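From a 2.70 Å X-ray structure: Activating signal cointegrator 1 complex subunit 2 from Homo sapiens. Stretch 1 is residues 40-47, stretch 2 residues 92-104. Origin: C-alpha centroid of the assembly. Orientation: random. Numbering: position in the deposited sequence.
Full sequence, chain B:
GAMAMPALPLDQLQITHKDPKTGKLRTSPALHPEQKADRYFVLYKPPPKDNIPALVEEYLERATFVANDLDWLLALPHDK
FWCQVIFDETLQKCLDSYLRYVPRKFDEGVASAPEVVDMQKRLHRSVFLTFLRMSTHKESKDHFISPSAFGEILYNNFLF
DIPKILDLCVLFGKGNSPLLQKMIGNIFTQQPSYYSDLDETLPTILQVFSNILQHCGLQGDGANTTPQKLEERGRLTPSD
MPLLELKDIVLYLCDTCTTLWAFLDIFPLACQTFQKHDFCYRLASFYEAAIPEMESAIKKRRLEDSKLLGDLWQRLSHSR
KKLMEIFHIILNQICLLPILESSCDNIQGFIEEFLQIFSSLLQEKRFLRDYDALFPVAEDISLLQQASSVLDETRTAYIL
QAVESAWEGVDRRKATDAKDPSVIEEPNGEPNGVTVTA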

# COMPACT_ATOMS: atom_id res chain seq x y z
N TYR B 40 6.95 19.29 -4.75
CA TYR B 40 7.12 18.77 -3.41
C TYR B 40 6.12 17.65 -3.14
O TYR B 40 5.00 17.65 -3.65
CB TYR B 40 6.94 19.90 -2.41
CG TYR B 40 7.42 19.65 -1.01
CD1 TYR B 40 8.76 19.83 -0.67
CD2 TYR B 40 6.53 19.31 -0.01
CE1 TYR B 40 9.19 19.63 0.62
CE2 TYR B 40 6.95 19.10 1.28
CZ TYR B 40 8.28 19.26 1.59
OH TYR B 40 8.70 19.06 2.89
N PHE B 41 6.54 16.69 -2.33
CA PHE B 41 5.70 15.58 -1.90
C PHE B 41 5.62 15.57 -0.38
O PHE B 41 6.66 15.55 0.29
CB PHE B 41 6.26 14.24 -2.38
CG PHE B 41 5.85 13.87 -3.78
CD1 PHE B 41 6.57 14.32 -4.87
CD2 PHE B 41 4.76 13.04 -3.99
CE1 PHE B 41 6.20 13.97 -6.16
CE2 PHE B 41 4.39 12.68 -5.27
CZ PHE B 41 5.11 13.15 -6.36
N VAL B 42 4.40 15.58 0.16
CA VAL B 42 4.23 15.48 1.60
C VAL B 42 3.99 14.03 2.00
O VAL B 42 3.60 13.18 1.20
CB VAL B 42 3.09 16.38 2.13
CG1 VAL B 42 3.32 17.79 1.70
CG2 VAL B 42 1.73 15.87 1.66
N LEU B 43 4.24 13.75 3.28
CA LEU B 43 4.06 12.42 3.82
C LEU B 43 2.59 12.12 4.04
O LEU B 43 1.74 13.01 4.12
CB LEU B 43 4.83 12.27 5.13
CG LEU B 43 6.30 12.67 5.03
CD1 LEU B 43 6.75 13.35 6.31
CD2 LEU B 43 7.18 11.47 4.73
N TYR B 44 2.29 10.83 4.17
CA TYR B 44 0.93 10.34 4.35
C TYR B 44 0.69 10.02 5.82
O TYR B 44 1.53 9.39 6.47
CB TYR B 44 0.70 9.10 3.48
CG TYR B 44 -0.61 8.38 3.74
CD1 TYR B 44 -0.72 7.41 4.73
CD2 TYR B 44 -1.74 8.68 2.98
CE1 TYR B 44 -1.91 6.76 4.96
CE2 TYR B 44 -2.94 8.02 3.21
CZ TYR B 44 -3.02 7.07 4.20
OH TYR B 44 -4.20 6.42 4.43
N LYS B 45 -0.45 10.47 6.34
CA LYS B 45 -0.91 10.09 7.66
C LYS B 45 -2.30 9.47 7.54
O LYS B 45 -3.14 9.97 6.79
CB LYS B 45 -0.96 11.31 8.60
CG LYS B 45 0.37 12.05 8.74
CD LYS B 45 0.62 12.49 10.18
CE LYS B 45 1.61 13.65 10.25
NZ LYS B 45 3.02 13.20 10.06
N PRO B 46 -2.56 8.39 8.26
CA PRO B 46 -3.85 7.69 8.13
C PRO B 46 -4.97 8.48 8.80
O PRO B 46 -4.70 9.37 9.62
CB PRO B 46 -3.60 6.36 8.84
CG PRO B 46 -2.53 6.67 9.84
CD PRO B 46 -1.65 7.70 9.19
N PRO B 47 -6.22 8.16 8.49
CA PRO B 47 -7.36 8.93 9.04
C PRO B 47 -7.51 8.74 10.54
O PRO B 47 -6.99 7.76 11.10
CB PRO B 47 -8.57 8.35 8.28
CG PRO B 47 -8.11 7.05 7.72
CD PRO B 47 -6.65 7.22 7.44
N GLN B 92 9.78 9.13 -2.80
CA GLN B 92 9.96 7.80 -2.22
C GLN B 92 9.56 7.78 -0.75
O GLN B 92 8.96 6.81 -0.29
CB GLN B 92 11.41 7.35 -2.39
CG GLN B 92 11.71 5.97 -1.79
CD GLN B 92 12.22 6.05 -0.36
OE1 GLN B 92 11.95 5.16 0.46
NE2 GLN B 92 12.96 7.11 -0.06
N LYS B 93 9.89 8.84 -0.01
CA LYS B 93 9.52 8.88 1.40
C LYS B 93 8.01 8.96 1.57
O LYS B 93 7.45 8.39 2.51
CB LYS B 93 10.23 10.04 2.10
CG LYS B 93 11.73 10.05 1.84
CD LYS B 93 12.49 10.59 3.03
CE LYS B 93 11.69 11.66 3.75
NZ LYS B 93 12.56 12.49 4.63
N CYS B 94 7.33 9.64 0.65
CA CYS B 94 5.87 9.68 0.68
C CYS B 94 5.28 8.29 0.45
O CYS B 94 4.35 7.87 1.16
CB CYS B 94 5.36 10.66 -0.38
SG CYS B 94 3.58 10.58 -0.77
N LEU B 95 5.82 7.55 -0.52
CA LEU B 95 5.31 6.21 -0.78
C LEU B 95 5.61 5.26 0.38
O LEU B 95 4.76 4.44 0.76
CB LEU B 95 5.90 5.67 -2.08
CG LEU B 95 5.42 6.35 -3.37
CD1 LEU B 95 6.44 6.22 -4.48
CD2 LEU B 95 4.08 5.77 -3.81
N ASP B 96 6.81 5.37 0.96
CA ASP B 96 7.12 4.61 2.17
C ASP B 96 6.13 4.94 3.29
O ASP B 96 5.69 4.04 4.01
CB ASP B 96 8.55 4.90 2.62
CG ASP B 96 9.07 3.90 3.63
OD1 ASP B 96 8.43 3.74 4.69
OD2 ASP B 96 10.12 3.28 3.37
N SER B 97 5.78 6.22 3.44
CA SER B 97 4.82 6.63 4.46
C SER B 97 3.49 5.93 4.26
O SER B 97 2.91 5.37 5.20
CB SER B 97 4.62 8.14 4.42
OG SER B 97 5.83 8.80 4.10
N TYR B 98 2.98 5.98 3.02
CA TYR B 98 1.69 5.34 2.75
C TYR B 98 1.76 3.85 3.04
O TYR B 98 0.93 3.31 3.78
CB TYR B 98 1.25 5.59 1.30
CG TYR B 98 -0.05 4.89 0.95
CD1 TYR B 98 -1.28 5.48 1.23
CD2 TYR B 98 -0.05 3.64 0.34
CE1 TYR B 98 -2.48 4.84 0.92
CE2 TYR B 98 -1.24 3.00 0.02
CZ TYR B 98 -2.45 3.60 0.31
OH TYR B 98 -3.62 2.96 -0.01
N LEU B 99 2.76 3.16 2.50
CA LEU B 99 2.85 1.71 2.71
C LEU B 99 2.95 1.37 4.19
O LEU B 99 2.32 0.42 4.67
CB LEU B 99 4.05 1.15 1.95
CG LEU B 99 3.94 1.06 0.43
CD1 LEU B 99 5.21 0.48 -0.16
CD2 LEU B 99 2.72 0.24 0.02
N ARG B 100 3.73 2.15 4.95
CA ARG B 100 3.94 1.84 6.36
C ARG B 100 2.67 2.07 7.17
O ARG B 100 2.38 1.28 8.08
CB ARG B 100 5.08 2.70 6.91
CG ARG B 100 5.25 2.60 8.42
CD ARG B 100 6.52 3.33 8.89
NE ARG B 100 6.86 3.01 10.27
CZ ARG B 100 7.97 3.42 10.88
NH1 ARG B 100 8.84 4.18 10.23
NH2 ARG B 100 8.20 3.08 12.14
N TYR B 101 1.90 3.12 6.86
CA TYR B 101 0.84 3.54 7.77
C TYR B 101 -0.58 3.31 7.28
O TYR B 101 -1.50 3.41 8.10
CB TYR B 101 1.02 5.03 8.12
CG TYR B 101 2.25 5.30 8.97
CD1 TYR B 101 2.36 4.77 10.25
CD2 TYR B 101 3.29 6.07 8.48
CE1 TYR B 101 3.48 5.01 11.03
CE2 TYR B 101 4.42 6.31 9.26
CZ TYR B 101 4.51 5.79 10.53
OH TYR B 101 5.63 6.04 11.28
N VAL B 102 -0.79 2.96 6.01
CA VAL B 102 -2.16 2.83 5.51
C VAL B 102 -2.86 1.70 6.26
O VAL B 102 -2.26 0.63 6.47
CB VAL B 102 -2.16 2.59 3.99
CG1 VAL B 102 -1.37 1.34 3.63
CG2 VAL B 102 -3.58 2.48 3.47
N PRO B 103 -4.10 1.89 6.70
CA PRO B 103 -4.78 0.82 7.44
C PRO B 103 -5.01 -0.40 6.56
O PRO B 103 -5.42 -0.29 5.40
CB PRO B 103 -6.10 1.47 7.87
CG PRO B 103 -6.29 2.62 6.94
CD PRO B 103 -4.90 3.12 6.65
N ARG B 104 -4.70 -1.57 7.12
CA ARG B 104 -5.03 -2.83 6.49
C ARG B 104 -6.48 -3.20 6.78
O ARG B 104 -7.05 -2.78 7.80
CB ARG B 104 -4.09 -3.95 6.97
CG ARG B 104 -2.67 -3.87 6.44
CD ARG B 104 -1.82 -2.92 7.27
NE ARG B 104 -0.39 -3.02 6.96
CZ ARG B 104 0.32 -2.05 6.40
NH1 ARG B 104 -0.25 -0.89 6.09
NH2 ARG B 104 1.61 -2.22 6.15

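An extended segment can pack along a helix largely through close packing, and this contact illustrates the principle: residues 40-47 form no regular helix or strand, yet they follow the helix that runs to Tyr101, with 515 Å² buried and no clear hydrogen bond between them. The carbonyls of residues 92-98 are taken up by i to i+4 bonds within the helix; contacts to the segment come mostly from side chains, with some backbone atoms.

At Lys93, the carbonyl O lies 3.8 Å from Leu43 CD2 and accepts a very short hydrogen bond from Ser97 OG. At the next residue, Cys94 makes the closest CA approach, its CA 4.5 Å from Leu43 CA; its CB meets Phe41 CB at 4.2 Å, and its SG sits 3.3 Å from Val42 O. Ser97 points toward the segment; its CB lies 3.6 Å from Tyr44 N and its OG 3.1 Å from Leu43 CD2.

Tyr44, the most extensively covered residue, then reaches along the helix end. Tyr98 directs its ring edge at the Tyr44 face, Tyr98 CD1 lying 3.6 Å from Tyr44 CE2, with planes at 73°, a favourable edge-to-face geometry. Tyr101 CB packs 3.9 Å from Pro46 CD. Beyond the helix, Val102 CA lies 4.0 Å from Tyr44 CE1, and Pro103 CD meets Pro46 CB at 4.1 Å, closing the apolar contact.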